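Side-chain contacts in proline dehydrogenase (Bradyrhizobium japonicum USDA 110, PDB 3HAZ), which probably oxidises proline to glutamate in two steps, coupling an FAD-dependent proline dehydrogenase to an NAD-dependent aldehyde dehydrogenase in one chain: residues 517-522 with 606-611; 544-549 with 684-689; 591-596 with 602-607; 665-670 with 697-702; 824-829 with 833-838. All blocks are in the same frame, centred on the assembly; numbering follows the deposited sequence.

Contact 1. Residues 517-522 with 606-611; sequences RGVEFG and DALSEL
A small apolar contact joins V519 and F521, in the irregular chain that runs into helix 524-536, to L608 on helix 604-629 of the aldehyde dehydrogenase part. One leucine methyl does most of the work. CG of L608 is anti to its backbone N (chi1 169°), and from there CD2 reaches across to the loop. L608 CD2 lies 4.0 Å from V519 CB, and V519 CG2 is as near; the V519 backbone N approaches the same L608 CD2 to 3.9 Å. F521 CE1 reaches the same methyl, 4.2 Å from L608 CD2, the ring being met obliquely as the two side chains pass in opposite directions. The second methyl, L608 CD1, lies 4.3 Å from R517 O.

E520 turns away from the helix and ties the loop to itself: its OE2 accepts from G522 N at 2.8 Å, through the anti lone pair, while OE1 forms a salt bridge with R358. Glycerol molecules, probably from the crystallisation liquor, bond to backbone atoms of V519, E520 and F521. Helix 524-536 packs beside the loop, with A526 and L530 touching V519 and L527 and L530 touching F521, and L604 and D605 extend the F521 contact along helix 604-629.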
# COMPACT_ATOMS: atom_id res chain seq x y z
N ARG A 517 -36.48 1.27 -0.57
CA ARG A 517 -36.98 2.58 -1.00
C ARG A 517 -38.14 3.05 -0.15
O ARG A 517 -39.00 2.25 0.24
CB ARG A 517 -37.42 2.54 -2.46
CG ARG A 517 -36.28 2.48 -3.46
CD ARG A 517 -36.84 2.61 -4.87
NE ARG A 517 -37.81 3.70 -4.96
CZ ARG A 517 -38.78 3.78 -5.86
NH1 ARG A 517 -39.62 4.81 -5.86
NH2 ARG A 517 -38.93 2.82 -6.77
N GLY A 518 -38.18 4.35 0.13
CA GLY A 518 -39.28 4.96 0.85
C GLY A 518 -40.03 5.93 -0.04
O GLY A 518 -39.86 5.93 -1.25
N VAL A 519 -40.86 6.77 0.57
CA VAL A 519 -41.68 7.73 -0.16
C VAL A 519 -41.72 9.03 0.63
O VAL A 519 -41.85 9.01 1.86
CB VAL A 519 -43.13 7.20 -0.35
CG1 VAL A 519 -44.00 8.23 -1.06
CG2 VAL A 519 -43.12 5.87 -1.12
N GLU A 520 -41.58 10.16 -0.06
CA GLU A 520 -41.73 11.46 0.59
C GLU A 520 -43.20 11.90 0.55
O GLU A 520 -43.71 12.26 -0.51
CB GLU A 520 -40.85 12.52 -0.07
CG GLU A 520 -40.99 13.91 0.54
CD GLU A 520 -40.89 13.90 2.06
OE1 GLU A 520 -39.77 13.67 2.57
OE2 GLU A 520 -41.92 14.11 2.75
N PHE A 521 -43.85 11.86 1.70
CA PHE A 521 -45.26 12.20 1.81
C PHE A 521 -45.48 13.69 1.51
O PHE A 521 -46.59 14.10 1.16
CB PHE A 521 -45.79 11.86 3.21
CG PHE A 521 -46.03 10.39 3.44
CD1 PHE A 521 -45.43 9.44 2.64
CD2 PHE A 521 -46.84 9.97 4.48
CE1 PHE A 521 -45.64 8.09 2.86
CE2 PHE A 521 -47.05 8.63 4.70
CZ PHE A 521 -46.45 7.69 3.89
N GLY A 522 -44.42 14.48 1.64
CA GLY A 522 -44.49 15.91 1.40
C GLY A 522 -44.39 16.28 -0.07
O GLY A 522 -44.38 17.46 -0.41
N ASP A 606 -46.69 3.44 8.78
CA ASP A 606 -46.29 2.24 9.52
C ASP A 606 -46.22 1.03 8.61
O ASP A 606 -45.34 0.19 8.76
CB ASP A 606 -47.27 1.96 10.66
CG ASP A 606 -47.07 2.89 11.84
OD1 ASP A 606 -45.94 3.39 12.02
OD2 ASP A 606 -48.04 3.11 12.58
N ALA A 607 -47.14 0.96 7.65
CA ALA A 607 -47.15 -0.14 6.70
C ALA A 607 -45.94 -0.06 5.78
O ALA A 607 -45.20 -1.02 5.63
CB ALA A 607 -48.45 -0.13 5.89
N LEU A 608 -45.72 1.11 5.18
CA LEU A 608 -44.56 1.31 4.32
C LEU A 608 -43.26 1.00 5.06
O LEU A 608 -42.36 0.34 4.54
CB LEU A 608 -44.54 2.75 3.80
CG LEU A 608 -43.25 3.17 3.09
CD1 LEU A 608 -43.02 2.30 1.87
CD2 LEU A 608 -43.31 4.64 2.72
N SER A 609 -43.17 1.49 6.29
CA SER A 609 -42.00 1.23 7.12
C SER A 609 -41.79 -0.27 7.38
O SER A 609 -40.66 -0.74 7.36
CB SER A 609 -42.10 1.98 8.45
OG SER A 609 -41.14 1.50 9.37
N GLU A 610 -42.88 -1.00 7.61
CA GLU A 610 -42.75 -2.44 7.83
C GLU A 610 -42.33 -3.15 6.54
O GLU A 610 -41.49 -4.05 6.56
CB GLU A 610 -44.04 -3.06 8.39
CG GLU A 610 -43.94 -4.58 8.52
CD GLU A 610 -44.98 -5.20 9.44
OE1 GLU A 610 -45.97 -4.53 9.81
OE2 GLU A 610 -44.80 -6.39 9.79
N LEU A 611 -42.91 -2.74 5.41
CA LEU A 611 -42.51 -3.28 4.12
C LEU A 611 -41.00 -3.09 3.91
O LEU A 611 -40.30 -4.04 3.57
CB LEU A 611 -43.31 -2.64 2.97
CG LEU A 611 -43.09 -3.17 1.54
CD1 LEU A 611 -41.75 -2.74 0.96
CD2 LEU A 611 -43.23 -4.68 1.48

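Contact 2. Residues 544-549 with 684-689; sequences IADATP and PAEQTP. With NAD (nicotinamide-adenine-dinucleotide), chain D.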
# COMPACT_ATOMS: atom_id res chain seq x y z
N ILE A 544 -58.72 -18.15 6.49
CA ILE A 544 -57.68 -19.13 6.25
C ILE A 544 -57.79 -20.30 7.23
O ILE A 544 -57.50 -20.16 8.42
CB ILE A 544 -56.28 -18.50 6.38
CG1 ILE A 544 -56.05 -17.49 5.25
CG2 ILE A 544 -55.20 -19.58 6.35
CD1 ILE A 544 -54.63 -16.99 5.16
N ALA A 545 -58.22 -21.45 6.71
CA ALA A 545 -58.45 -22.63 7.54
C ALA A 545 -57.28 -22.97 8.45
O ALA A 545 -56.13 -23.02 8.01
CB ALA A 545 -58.80 -23.82 6.65
N ASP A 546 -57.58 -23.21 9.73
CA ASP A 546 -56.58 -23.64 10.70
C ASP A 546 -56.05 -25.03 10.36
O ASP A 546 -56.71 -25.81 9.68
CB ASP A 546 -57.18 -23.67 12.11
CG ASP A 546 -57.10 -22.32 12.80
OD1 ASP A 546 -56.51 -21.38 12.23
OD2 ASP A 546 -57.62 -22.22 13.93
N ALA A 547 -54.85 -25.33 10.85
CA ALA A 547 -54.28 -26.66 10.71
C ALA A 547 -54.68 -27.54 11.88
O ALA A 547 -54.91 -27.05 12.99
CB ALA A 547 -52.76 -26.57 10.61
N THR A 548 -54.78 -28.84 11.64
CA THR A 548 -55.01 -29.81 12.69
C THR A 548 -53.66 -30.27 13.23
O THR A 548 -52.65 -30.13 12.55
CB THR A 548 -55.78 -31.03 12.17
OG1 THR A 548 -55.02 -31.68 11.15
CG2 THR A 548 -57.13 -30.60 11.61
N PRO A 549 -53.64 -30.81 14.46
CA PRO A 549 -52.39 -31.28 15.06
C PRO A 549 -51.68 -32.31 14.18
O PRO A 549 -50.45 -32.40 14.21
CB PRO A 549 -52.85 -31.91 16.37
CG PRO A 549 -54.11 -31.17 16.71
CD PRO A 549 -54.78 -30.92 15.39
N PRO A 684 -47.81 -18.29 12.07
CA PRO A 684 -48.06 -16.86 12.29
C PRO A 684 -49.10 -16.66 13.38
O PRO A 684 -49.81 -17.60 13.74
CB PRO A 684 -48.63 -16.41 10.95
CG PRO A 684 -49.32 -17.63 10.41
CD PRO A 684 -48.55 -18.82 10.92
N ALA A 685 -49.19 -15.44 13.89
CA ALA A 685 -50.24 -15.09 14.83
C ALA A 685 -51.61 -15.36 14.22
O ALA A 685 -51.82 -15.14 13.02
CB ALA A 685 -50.12 -13.63 15.23
N GLU A 686 -52.53 -15.84 15.04
CA GLU A 686 -53.87 -16.17 14.57
C GLU A 686 -54.54 -15.00 13.85
O GLU A 686 -55.30 -15.21 12.90
CB GLU A 686 -54.73 -16.64 15.74
CG GLU A 686 -55.76 -17.68 15.35
CD GLU A 686 -56.61 -18.14 16.52
OE1 GLU A 686 -56.50 -17.54 17.60
OE2 GLU A 686 -57.39 -19.10 16.34
N GLN A 687 -54.25 -13.77 14.28
CA GLN A 687 -54.87 -12.58 13.70
C GLN A 687 -54.39 -12.24 12.29
O GLN A 687 -55.09 -11.57 11.54
CB GLN A 687 -54.66 -11.35 14.60
CG GLN A 687 -55.27 -11.45 15.98
CD GLN A 687 -54.28 -11.96 17.02
OE1 GLN A 687 -53.31 -12.64 16.69
NE2 GLN A 687 -54.52 -11.61 18.28
N THR A 688 -53.19 -12.69 11.93
CA THR A 688 -52.56 -12.22 10.70
C THR A 688 -51.98 -13.32 9.81
O THR A 688 -50.82 -13.24 9.39
CB THR A 688 -51.47 -11.19 11.01
OG1 THR A 688 -50.59 -11.71 12.03
CG2 THR A 688 -52.09 -9.90 11.52
N PRO A 689 -52.78 -14.36 9.50
CA PRO A 689 -52.31 -15.47 8.67
C PRO A 689 -52.22 -15.11 7.18
O PRO A 689 -51.41 -15.71 6.48
CB PRO A 689 -53.41 -16.52 8.86
CG PRO A 689 -54.63 -15.69 9.11
CD PRO A 689 -54.13 -14.63 10.03
PA NAD D . -48.34 -13.89 22.22
O1A NAD D . -47.41 -14.50 23.43
O2A NAD D . -49.71 -13.68 22.70
O5B NAD D . -48.33 -15.01 20.98
C5B NAD D . -47.52 -14.77 19.84
C4B NAD D . -47.32 -16.05 19.01
O4B NAD D . -47.09 -17.28 19.80
C3B NAD D . -48.55 -16.47 18.11
O3B NAD D . -48.36 -16.78 16.76
C2B NAD D . -49.28 -17.44 19.03
O2B NAD D . -50.43 -18.12 18.57
C1B NAD D . -48.15 -18.21 19.55
N9A NAD D . -48.49 -18.92 20.79
C8A NAD D . -49.45 -18.59 21.69
N7A NAD D . -49.43 -19.56 22.73
C5A NAD D . -48.42 -20.50 22.43
C6A NAD D . -47.97 -21.64 23.09
N6A NAD D . -48.59 -22.04 24.34
N1A NAD D . -46.96 -22.39 22.56
C2A NAD D . -46.38 -22.01 21.36
N3A NAD D . -46.81 -20.89 20.71
C4A NAD D . -47.84 -20.13 21.25
O3 NAD D . -47.67 -12.47 21.62
PN NAD D . -48.60 -11.45 20.68
O1N NAD D . -50.04 -11.15 21.46
O2N NAD D . -48.85 -12.07 19.38
O5D NAD D . -47.80 -10.01 20.44
C5D NAD D . -47.65 -9.11 21.53
C4D NAD D . -46.37 -9.38 22.36
O4D NAD D . -45.15 -9.74 21.59
C3D NAD D . -45.86 -8.31 23.41
O3D NAD D . -45.72 -8.69 24.76
C2D NAD D . -44.62 -7.76 22.66
O2D NAD D . -43.78 -6.78 23.25
C1D NAD D . -44.06 -8.99 22.09
N1N NAD D . -43.18 -8.62 20.98
C2N NAD D . -41.80 -8.45 21.22
C3N NAD D . -40.92 -8.06 20.12
C7N NAD D . -39.42 -7.89 20.38
O7N NAD D . -38.68 -7.78 19.47
N7N NAD D . -38.89 -7.98 21.73
C4N NAD D . -41.48 -7.85 18.76
C5N NAD D . -42.85 -8.03 18.52
C6N NAD D . -43.74 -8.42 19.63
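I544 and D546 touch the opposite segment at two separate points, one apolar and one charged. The terminal methyl of I544 lies against P689: CD1 of I544 is 3.9 Å from P689 CB and 3.7 Å from the P689 carbonyl carbon. Chi1 of -67° puts CG1 anti to the carbonyl carbon, and the extended second torsion carries CD1 outward to the proline. At the other point two carboxylates come close without bonding, D546 OD2 standing 3.9 Å from E686 OE2. Their chains cross at about a right angle while the carboxylate planes differ by only 24°. Both residues are exposed, so solvent probably screens the like charges, and K683, close to E686, may offset them.

Residues 684-689 form the link between strand 679-683 and helix 689-702 in the Rossmann-type NAD-binding domain of this aldehyde dehydrogenase. A type I turn shapes it, T688 N donating to A685 O at 3.0 Å. The start of the link borders the cofactor: A685 CA is 3.2 Å from the ribose oxygen O3B of NAD, and P684 O lies 3.4 Å from the same O3B. K683 NZ also bonds to NAD. Further out, R690 and R693 of helix 689-702 touch I544, and A547 pairs through its backbone with T713. T548 N-caps helix 549-567, with Q551 OE1 accepting from the T548 backbone N, as in a capping box.

Contact 3. Residues 591-596 with 602-607; sequences HFIALL and KTLDDA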
# COMPACT_ATOMS: atom_id res chain seq x y z
N HIS A 591 -49.23 -3.96 -2.80
CA HIS A 591 -49.98 -5.14 -2.41
C HIS A 591 -49.77 -5.46 -0.93
O HIS A 591 -50.73 -5.68 -0.20
CB HIS A 591 -49.55 -6.32 -3.28
CG HIS A 591 -50.18 -7.62 -2.90
ND1 HIS A 591 -51.50 -7.91 -3.16
CD2 HIS A 591 -49.67 -8.72 -2.30
CE1 HIS A 591 -51.78 -9.13 -2.73
NE2 HIS A 591 -50.68 -9.64 -2.20
N PHE A 592 -48.52 -5.49 -0.50
CA PHE A 592 -48.22 -5.81 0.89
C PHE A 592 -48.59 -4.69 1.86
O PHE A 592 -49.02 -4.94 2.98
CB PHE A 592 -46.75 -6.22 1.05
CG PHE A 592 -46.46 -7.60 0.56
CD1 PHE A 592 -45.98 -7.81 -0.72
CD2 PHE A 592 -46.69 -8.70 1.37
CE1 PHE A 592 -45.72 -9.09 -1.18
CE2 PHE A 592 -46.43 -9.99 0.92
CZ PHE A 592 -45.95 -10.18 -0.36
N ILE A 593 -48.43 -3.44 1.42
CA ILE A 593 -48.87 -2.31 2.23
C ILE A 593 -50.39 -2.40 2.41
O ILE A 593 -50.91 -2.15 3.50
CB ILE A 593 -48.46 -0.97 1.61
CG1 ILE A 593 -46.95 -0.76 1.76
CG2 ILE A 593 -49.23 0.19 2.25
CD1 ILE A 593 -46.42 0.45 1.00
N ALA A 594 -51.09 -2.77 1.34
CA ALA A 594 -52.54 -2.92 1.41
C ALA A 594 -52.94 -3.97 2.44
O ALA A 594 -53.87 -3.76 3.22
CB ALA A 594 -53.12 -3.29 0.03
N LEU A 595 -52.22 -5.09 2.44
CA LEU A 595 -52.47 -6.15 3.40
C LEU A 595 -52.21 -5.69 4.83
O LEU A 595 -52.99 -5.98 5.74
CB LEU A 595 -51.61 -7.38 3.08
CG LEU A 595 -52.29 -8.54 2.34
CD1 LEU A 595 -53.17 -8.04 1.20
CD2 LEU A 595 -51.25 -9.53 1.83
N LEU A 596 -51.10 -4.97 5.03
CA LEU A 596 -50.73 -4.47 6.34
C LEU A 596 -51.80 -3.53 6.90
O LEU A 596 -52.05 -3.49 8.11
CB LEU A 596 -49.39 -3.75 6.27
CG LEU A 596 -48.16 -4.64 6.11
CD1 LEU A 596 -46.93 -3.82 5.75
CD2 LEU A 596 -47.92 -5.46 7.38
N LYS A 602 -52.72 -1.08 10.08
CA LYS A 602 -51.63 -0.11 10.19
C LYS A 602 -51.88 1.13 9.33
O LYS A 602 -52.40 1.03 8.23
CB LYS A 602 -50.30 -0.75 9.80
CG LYS A 602 -49.88 -1.89 10.71
CD LYS A 602 -48.38 -2.11 10.62
CE LYS A 602 -47.85 -2.83 11.83
NZ LYS A 602 -46.35 -2.77 11.87
N THR A 603 -51.48 2.29 9.85
CA THR A 603 -51.50 3.52 9.06
C THR A 603 -50.49 3.42 7.91
O THR A 603 -49.64 2.53 7.91
CB THR A 603 -51.20 4.78 9.92
OG1 THR A 603 -50.05 4.55 10.74
CG2 THR A 603 -52.37 5.11 10.82
N LEU A 604 -50.59 4.32 6.94
CA LEU A 604 -49.79 4.22 5.73
C LEU A 604 -48.28 4.24 6.00
O LEU A 604 -47.54 3.45 5.42
CB LEU A 604 -50.16 5.31 4.72
CG LEU A 604 -49.42 5.25 3.38
CD1 LEU A 604 -49.62 3.91 2.71
CD2 LEU A 604 -49.88 6.38 2.47
N ASP A 605 -47.83 5.12 6.88
CA ASP A 605 -46.40 5.22 7.14
C ASP A 605 -45.86 4.02 7.91
O ASP A 605 -44.72 3.62 7.71
CB ASP A 605 -46.06 6.51 7.89
CG ASP A 605 -44.57 6.78 7.91
OD1 ASP A 605 -43.94 6.71 6.83
OD2 ASP A 605 -44.02 7.06 9.00
N ASP A 606 -46.69 3.44 8.78
CA ASP A 606 -46.29 2.24 9.52
C ASP A 606 -46.22 1.03 8.61
O ASP A 606 -45.34 0.19 8.76
CB ASP A 606 -47.27 1.96 10.66
CG ASP A 606 -47.07 2.89 11.84
OD1 ASP A 606 -45.94 3.39 12.02
OD2 ASP A 606 -48.04 3.11 12.58
N ALA A 607 -47.14 0.96 7.65
CA ALA A 607 -47.15 -0.14 6.70
C ALA A 607 -45.94 -0.06 5.78
O ALA A 607 -45.20 -1.02 5.63
CB ALA A 607 -48.45 -0.13 5.89
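K602 and L596 face each other where the chain turns from helix 589-598 into helix 604-629, a short helix-loop-helix in the aldehyde dehydrogenase part. K602 N donates to L596 O at 3.2 Å with a nearly straight N-H...O angle of 166°, though the donor is tilted 28° out of the carbonyl plane. The first two methylene carbons of K602, CB and CG, also lie against that oxygen, and the extended chain then leads away to E610. T603 occupies the N-cap position of the second helix and turns away from the first. L604 begins the apolar packing: it swings CG opposite the backbone N (chi1 -177°), which brings CD1 to 3.8 Å from I593 CG2. One turn on, A607 CB touches two side chains of helix 589-598, meeting them at roughly a right angle, 3.7 Å from I593 CG2 and 3.8 Å from L596 CB. The L596 methyl also lies against the backbone, CD1 of L596 coming 3.3 Å from A607 O.

Contact 4. Residues 665-670 with 697-702; sequences IFLGQV and ALLHEA
V670 puts its two methyls to different uses, one on the F666 ring of its own helix and the other on L699 of the facing helix. CG2 of V670 lies 4.2 Å above the plane of the F666 ring, over its centre. The ring also touches A692, A695 and V696 of helix 689-702. The Q669 amide is held elsewhere: OE1 bonds to T734 OG1 and NE2 to I656 O, which fixes the flip of the group.

Across the contact everything converges on one methyl of L699. A chi1 of 169° in V670 turns CG1 to the facing helix, 3.8 Å from L699 CD1. One turn earlier, L667 CD2 meets the same L699 CD1 at 3.5 Å and lies 3.9 Å from L699 CG. The two leucines slide past each other in opposite directions. No hydrogen bond links the two segments, whose nearest CA atoms, of L667 and L699, are 9.0 Å apart; between them L667, V670 and L699 make the contact.

Helix 664-675 connects the parallel strands 641-656 and 679-683, and helix 689-702 connects 679-683 to 709-711: successive beta-alpha-beta crossovers of the NAD-binding domain. L709 of strand 709-711 touches both V670 and L699, while L585 and A581 of helix 571-587 pack on L667 and L699 respectively.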
# COMPACT_ATOMS: atom_id res chain seq x y z
N ILE A 665 -41.31 -9.14 11.04
CA ILE A 665 -40.80 -10.04 12.06
C ILE A 665 -41.02 -11.47 11.61
O ILE A 665 -40.17 -12.34 11.85
CB ILE A 665 -41.49 -9.80 13.41
CG1 ILE A 665 -40.94 -8.52 14.05
CG2 ILE A 665 -41.28 -10.98 14.35
CD1 ILE A 665 -41.49 -8.25 15.42
N PHE A 666 -42.15 -11.71 10.95
CA PHE A 666 -42.40 -13.01 10.34
C PHE A 666 -41.25 -13.39 9.42
O PHE A 666 -40.66 -14.46 9.58
CB PHE A 666 -43.72 -13.00 9.56
CG PHE A 666 -43.97 -14.28 8.81
CD1 PHE A 666 -44.55 -15.37 9.44
CD2 PHE A 666 -43.58 -14.40 7.48
CE1 PHE A 666 -44.77 -16.56 8.75
CE2 PHE A 666 -43.79 -15.59 6.79
CZ PHE A 666 -44.38 -16.67 7.42
N LEU A 667 -40.94 -12.52 8.47
CA LEU A 667 -39.90 -12.78 7.48
C LEU A 667 -38.49 -12.73 8.06
O LEU A 667 -37.61 -13.48 7.64
CB LEU A 667 -40.01 -11.81 6.30
CG LEU A 667 -41.06 -12.18 5.25
CD1 LEU A 667 -41.11 -11.16 4.13
CD2 LEU A 667 -40.77 -13.57 4.70
N GLY A 668 -38.27 -11.82 9.01
CA GLY A 668 -36.98 -11.72 9.66
C GLY A 668 -36.58 -13.06 10.26
O GLY A 668 -35.50 -13.59 9.97
N GLN A 669 -37.45 -13.62 11.09
CA GLN A 669 -37.17 -14.88 11.76
C GLN A 669 -37.02 -16.02 10.75
O GLN A 669 -36.13 -16.85 10.87
CB GLN A 669 -38.29 -15.21 12.75
CG GLN A 669 -38.45 -14.16 13.84
CD GLN A 669 -39.37 -14.61 14.95
OE1 GLN A 669 -39.07 -14.42 16.12
NE2 GLN A 669 -40.50 -15.21 14.59
N VAL A 670 -37.90 -16.04 9.75
CA VAL A 670 -37.92 -17.13 8.78
C VAL A 670 -36.68 -17.15 7.89
O VAL A 670 -36.03 -18.18 7.74
CB VAL A 670 -39.20 -17.10 7.93
CG1 VAL A 670 -39.08 -18.06 6.75
CG2 VAL A 670 -40.41 -17.47 8.80
N ALA A 697 -45.49 -17.65 0.09
CA ALA A 697 -45.60 -17.88 -1.35
C ALA A 697 -44.56 -17.04 -2.09
O ALA A 697 -43.99 -17.47 -3.10
CB ALA A 697 -47.02 -17.57 -1.85
N LEU A 698 -44.31 -15.84 -1.58
CA LEU A 698 -43.31 -14.97 -2.19
C LEU A 698 -41.91 -15.55 -2.03
O LEU A 698 -41.10 -15.49 -2.95
CB LEU A 698 -43.40 -13.56 -1.59
CG LEU A 698 -42.47 -12.48 -2.18
CD1 LEU A 698 -43.05 -11.09 -1.96
CD2 LEU A 698 -41.07 -12.59 -1.58
N LEU A 699 -41.62 -16.10 -0.85
CA LEU A 699 -40.32 -16.71 -0.61
C LEU A 699 -40.09 -17.91 -1.53
O LEU A 699 -39.00 -18.08 -2.07
CB LEU A 699 -40.17 -17.14 0.85
CG LEU A 699 -39.83 -16.04 1.86
CD1 LEU A 699 -39.82 -16.63 3.26
CD2 LEU A 699 -38.49 -15.41 1.54
N HIS A 700 -41.13 -18.73 -1.68
CA HIS A 700 -41.06 -19.88 -2.58
C HIS A 700 -40.76 -19.40 -4.00
O HIS A 700 -39.92 -19.97 -4.69
CB HIS A 700 -42.37 -20.68 -2.58
CG HIS A 700 -42.61 -21.45 -1.32
ND1 HIS A 700 -41.61 -22.10 -0.64
CD2 HIS A 700 -43.75 -21.71 -0.64
CE1 HIS A 700 -42.12 -22.72 0.42
NE2 HIS A 700 -43.42 -22.50 0.43
N GLU A 701 -41.45 -18.34 -4.43
CA GLU A 701 -41.24 -17.79 -5.76
C GLU A 701 -39.83 -17.22 -5.90
O GLU A 701 -39.26 -17.19 -6.99
CB GLU A 701 -42.28 -16.71 -6.07
CG GLU A 701 -42.14 -16.10 -7.46
CD GLU A 701 -43.15 -14.99 -7.73
OE1 GLU A 701 -44.09 -14.81 -6.93
OE2 GLU A 701 -43.00 -14.30 -8.76
N ALA A 702 -39.26 -16.76 -4.78
CA ALA A 702 -37.93 -16.16 -4.79
C ALA A 702 -36.81 -17.20 -4.84
O ALA A 702 -35.66 -16.86 -5.09
CB ALA A 702 -37.76 -15.26 -3.57

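Contact 5. Residues 824-829 with 833-838; sequences GDPSDV and VGPVID
P826 meets P835 through one side of its five-membered ring. Starting at CB, the P826 side chain packs not on the facing segment but on the backbone of K602 and T603. The next atom, CG, comes 4.0 Å from P835 CD, and the last, P826 CD, closes to 3.6 Å on the same P835 CD. The two proline rings cross at about a right angle, and CD is the P835 atom that meets both.

Beside the rings the backbones hold each other directly. G824 N donates to V833 O at 3.1 Å, with an angle of 155° at the hydrogen. In return G824 O receives a CA-H...O contact from G834 CA, 3.6 Å away and almost straight at 168°. P826 is fixed within a turn of its own: D825 carries CG anti to the backbone N (chi1 -174°), and its OD1 accepts from S827 N at 2.8 Å, met from above the carboxylate plane. D825 O takes the D828 amide at 3.0 Å and also a bond from T831 OG1. The loop joins helices 804-819 and 839-855 of the aldehyde dehydrogenase part, with D838 N-capping the second; within it, an Asx turn overlaps a type I beta turn, both opened by D825.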
# COMPACT_ATOMS: atom_id res chain seq x y z
N GLY A 824 -58.75 6.78 13.73
CA GLY A 824 -59.77 6.32 12.81
C GLY A 824 -59.29 5.29 11.81
O GLY A 824 -58.30 4.60 12.04
N ASP A 825 -60.03 5.18 10.70
CA ASP A 825 -59.69 4.22 9.65
C ASP A 825 -58.26 4.43 9.17
O ASP A 825 -57.93 5.50 8.65
CB ASP A 825 -60.66 4.36 8.47
CG ASP A 825 -60.45 3.30 7.40
OD1 ASP A 825 -59.36 2.68 7.37
OD2 ASP A 825 -61.37 3.07 6.59
N PRO A 826 -57.41 3.40 9.33
CA PRO A 826 -56.00 3.44 8.95
C PRO A 826 -55.78 3.69 7.46
O PRO A 826 -54.68 4.07 7.06
CB PRO A 826 -55.50 2.04 9.33
CG PRO A 826 -56.74 1.21 9.36
CD PRO A 826 -57.75 2.12 9.96
N SER A 827 -56.81 3.50 6.64
CA SER A 827 -56.69 3.72 5.21
C SER A 827 -56.85 5.19 4.83
O SER A 827 -56.42 5.61 3.75
CB SER A 827 -57.68 2.85 4.42
OG SER A 827 -57.29 1.49 4.46
N ASP A 828 -57.47 5.98 5.70
CA ASP A 828 -57.49 7.43 5.51
C ASP A 828 -56.09 7.98 5.78
O ASP A 828 -55.50 7.72 6.82
CB ASP A 828 -58.52 8.08 6.44
CG ASP A 828 -58.49 9.61 6.37
OD1 ASP A 828 -57.87 10.17 5.43
OD2 ASP A 828 -59.10 10.26 7.25
N VAL A 829 -55.57 8.74 4.82
CA VAL A 829 -54.20 9.25 4.90
C VAL A 829 -54.00 10.21 6.08
O VAL A 829 -52.88 10.43 6.53
CB VAL A 829 -53.82 9.99 3.59
CG1 VAL A 829 -54.76 11.18 3.37
CG2 VAL A 829 -52.37 10.44 3.62
N VAL A 833 -53.64 7.40 14.35
CA VAL A 833 -53.78 6.24 15.22
C VAL A 833 -54.90 5.35 14.73
O VAL A 833 -56.07 5.74 14.75
CB VAL A 833 -54.08 6.66 16.66
CG1 VAL A 833 -54.25 5.43 17.54
CG2 VAL A 833 -52.98 7.58 17.20
N GLY A 834 -54.55 4.15 14.29
CA GLY A 834 -55.53 3.19 13.82
C GLY A 834 -56.08 2.36 14.96
O GLY A 834 -55.80 2.63 16.13
N PRO A 835 -56.88 1.33 14.63
CA PRO A 835 -57.52 0.52 15.67
C PRO A 835 -56.53 -0.43 16.30
O PRO A 835 -55.50 -0.74 15.70
CB PRO A 835 -58.58 -0.26 14.90
CG PRO A 835 -58.08 -0.34 13.50
CD PRO A 835 -57.20 0.86 13.27
N VAL A 836 -56.82 -0.90 17.51
CA VAL A 836 -56.05 -1.99 18.08
C VAL A 836 -56.47 -3.29 17.40
O VAL A 836 -57.49 -3.34 16.71
CB VAL A 836 -56.19 -2.06 19.61
CG1 VAL A 836 -55.64 -0.79 20.23
CG2 VAL A 836 -57.65 -2.25 20.00
N ILE A 837 -55.67 -4.34 17.57
CA ILE A 837 -55.79 -5.54 16.73
C ILE A 837 -57.13 -6.29 16.83
O ILE A 837 -57.68 -6.70 15.81
CB ILE A 837 -54.59 -6.50 16.96
CG1 ILE A 837 -54.59 -7.62 15.91
CG2 ILE A 837 -54.61 -7.06 18.38
CD1 ILE A 837 -54.56 -7.12 14.47
N ASP A 838 -57.65 -6.47 18.04
CA ASP A 838 -58.92 -7.18 18.21
C ASP A 838 -59.69 -6.78 19.47
O ASP A 838 -59.21 -6.03 20.31
CB ASP A 838 -58.69 -8.70 18.20
CG ASP A 838 -57.75 -9.17 19.30
OD1 ASP A 838 -57.54 -8.42 20.28
OD2 ASP A 838 -57.21 -10.29 19.18

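How the contacts relate
Contacts 1 and 3 share helix 604-629 and have centres 9 Å apart; the salt bridge from E610 OE1 to K602 NZ, at 2.7 Å, runs between them. Contact 3 is the hub of the set. It reaches contact 4 where F592 CE1 packs 3.4 Å from L698 CD1, and contact 5 where P826 CB rests 3.4 Å from K602 O. Contact 2 borders NAD directly and meets contact 5 through a probable hydrogen bond between Q687 NE2 and D838 OD2. In contact 4, I665 touches NAD. The K602 side chain is about 9 Å from NAD and about 10 Å from that of C794, the predicted active-site residue.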